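Local coordinates for protein branched-chain-amino-acid aminotransferase (Pseudomonas aeruginosa, PDB 6NST) that probably catalyses the reversible transfer of the amino group between leucine, isoleucine or valine and 2-oxoglutarate, using pyridoxal 5'-phosphate as cofactor, at residues A[134-139]-A[283-288]. The protein carries 1 engineered substitution. Sequence-based numbering, arbitrary orientation.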
loop_
_atom_site.group_PDB
_atom_site.type_symbol
_atom_site.label_atom_id
_atom_site.label_comp_id
_atom_site.label_asym_id
_atom_site.label_seq_id
_atom_site.Cartn_x
_atom_site.Cartn_y
_atom_site.Cartn_z
ATOM N N GLU A 134 16.327 17.025 33.075
ATOM C CA GLU A 134 15.008 17.630 33.240
ATOM C C GLU A 134 13.966 16.933 32.378
ATOM O O GLU A 134 12.803 16.812 32.781
ATOM C CB GLU A 134 15.067 19.119 32.896
ATOM C CG GLU A 134 16.093 19.907 33.695
ATOM C CD GLU A 134 15.722 20.039 35.160
ATOM O OE1 GLU A 134 14.529 19.873 35.494
ATOM O OE2 GLU A 134 16.626 20.310 35.978
ATOM N N ALA A 135 14.361 16.470 31.192
ATOM C CA ALA A 135 13.470 15.706 30.331
ATOM C C ALA A 135 13.217 14.298 30.847
ATOM O O ALA A 135 12.305 13.627 30.350
ATOM C CB ALA A 135 14.049 15.640 28.918
ATOM N N LEU A 136 13.995 13.838 31.827
ATOM C CA LEU A 136 13.868 12.472 32.318
ATOM C C LEU A 136 12.781 12.325 33.374
ATOM O O LEU A 136 12.326 11.202 33.625
ATOM C CB LEU A 136 15.214 12.004 32.876
ATOM C CG LEU A 136 15.446 10.526 33.180
ATOM C CD1 LEU A 136 15.221 9.660 31.945
ATOM C CD2 LEU A 136 16.854 10.344 33.715
ATOM N N GLN A 137 12.346 13.426 33.988
ATOM C CA GLN A 137 11.349 13.377 35.047
ATOM C C GLN A 137 10.144 14.274 34.796
ATOM O O GLN A 137 9.203 14.250 35.597
ATOM C CB GLN A 137 11.984 13.750 36.395
ATOM C CG GLN A 137 13.126 12.832 36.812
ATOM C CD GLN A 137 13.739 13.226 38.141
ATOM O OE1 GLN A 137 13.444 14.293 38.681
ATOM N NE2 GLN A 137 14.596 12.366 38.675
ATOM N N GLN A 138 10.136 15.053 33.714
ATOM C CA GLN A 138 9.039 15.967 33.429
ATOM C C GLN A 138 8.351 15.719 32.095
ATOM O O GLN A 138 7.206 16.152 31.926
ATOM C CB GLN A 138 9.532 17.422 33.468
ATOM C CG GLN A 138 10.074 17.835 34.828
ATOM C CD GLN A 138 10.799 19.165 34.793
ATOM O OE1 GLN A 138 11.061 19.717 33.724
ATOM N NE2 GLN A 138 11.132 19.686 35.968
ATOM N N GLY A 139 8.997 15.049 31.158
ATOM C CA GLY A 139 8.366 14.746 29.893
ATOM C C GLY A 139 8.927 15.593 28.763
ATOM O O GLY A 139 9.349 16.741 28.956
ATOM N N LYS A 283 6.817 4.329 38.098
ATOM C CA LYS A 283 7.193 3.054 38.702
ATOM C C LYS A 283 8.086 2.241 37.773
ATOM O O LYS A 283 9.046 1.605 38.226
ATOM C CB LYS A 283 5.941 2.265 39.085
ATOM C CG LYS A 283 5.230 2.809 40.317
ATOM C CD LYS A 283 4.005 1.984 40.684
ATOM C CE LYS A 283 2.859 2.225 39.717
ATOM N NZ LYS A 283 1.626 1.491 40.121
ATOM N N LEU A 284 7.794 2.251 36.470
ATOM C CA LEU A 284 8.628 1.512 35.527
ATOM C C LEU A 284 9.974 2.197 35.329
ATOM O O LEU A 284 11.005 1.528 35.190
ATOM C CB LEU A 284 7.900 1.350 34.192
ATOM C CG LEU A 284 6.613 0.521 34.238
ATOM C CD1 LEU A 284 5.983 0.418 32.858
ATOM C CD2 LEU A 284 6.882 -0.862 34.813
ATOM N N GLN A 285 9.984 3.532 35.309
ATOM C CA GLN A 285 11.247 4.259 35.251
ATOM C C GLN A 285 12.094 3.975 36.485
ATOM O O GLN A 285 13.303 3.742 36.377
ATOM C CB GLN A 285 10.978 5.757 35.115
ATOM C CG GLN A 285 12.202 6.592 34.803
ATOM C CD GLN A 285 11.877 8.067 34.697
ATOM O OE1 GLN A 285 11.224 8.633 35.574
ATOM N NE2 GLN A 285 12.323 8.698 33.615
ATOM N N LYS A 286 11.471 3.978 37.665
ATOM C CA LYS A 286 12.188 3.639 38.889
ATOM C C LYS A 286 12.724 2.215 38.828
ATOM O O LYS A 286 13.889 1.962 39.158
ATOM C CB LYS A 286 11.264 3.816 40.096
ATOM C CG LYS A 286 11.849 3.340 41.416
ATOM C CD LYS A 286 12.877 4.316 41.958
ATOM C CE LYS A 286 13.318 3.922 43.359
ATOM N NZ LYS A 286 12.156 3.774 44.281
ATOM N N ALA A 287 11.885 1.270 38.397
ATOM C CA ALA A 287 12.302 -0.125 38.339
ATOM C C ALA A 287 13.452 -0.323 37.358
ATOM O O ALA A 287 14.367 -1.113 37.617
ATOM C CB ALA A 287 11.117 -1.012 37.960
ATOM N N TYR A 288 13.430 0.390 36.231
ATOM C CA TYR A 288 14.505 0.233 35.256
ATOM C C TYR A 288 15.807 0.841 35.766
ATOM O O TYR A 288 16.882 0.254 35.589
ATOM C CB TYR A 288 14.108 0.853 33.916
ATOM C CG TYR A 288 15.183 0.716 32.860
ATOM C CD1 TYR A 288 15.349 -0.472 32.161
ATOM C CD2 TYR A 288 16.037 1.774 32.568
ATOM C CE1 TYR A 288 16.336 -0.605 31.198
ATOM C CE2 TYR A 288 17.025 1.652 31.607
ATOM C CZ TYR A 288 17.168 0.460 30.925
ATOM O OH TYR A 288 18.150 0.336 29.969
#
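The NE2 end of the Gln285 carboxamide meets the backbone carbonyl of Leu136 nearly in the amide plane, while the Leu136 branch comes in obliquely from one side of that plane and beyond the nitrogen end: Leu136 CG is 3.6 Å from Gln285 NE2, and Leu136 CD1, closer to the plane of the amide, is 3.5 Å from the same nitrogen. Here Gln285 NE2 donates to Leu136 O at 2.5 Å, a separation short enough that its exact value is doubtful. As modelled, the donor lies in the carbonyl plane, with a C=O...N angle of 155°, and the acceptor is 13° out of the amide plane. Gln285 reaches this far because CG is anti to its backbone N (chi1 -170°) and the chain runs extended beyond it. Arg277 NH1 donates to Gln285 OE1, so bonds at both the nitrogen and the oxygen end fix the rotation of this buried amide. The bond spans two parts of the class IV aminotransferase fold: helix 279-292, and the short, weakly bonded helical turn around 134-138 that leads through Gly139, with positive phi, into strand 140-145 of the mixed sheet. Gln285 NE2 also donates to Val261 O, just ahead of strand 262-267, which pairs in parallel with 140-145.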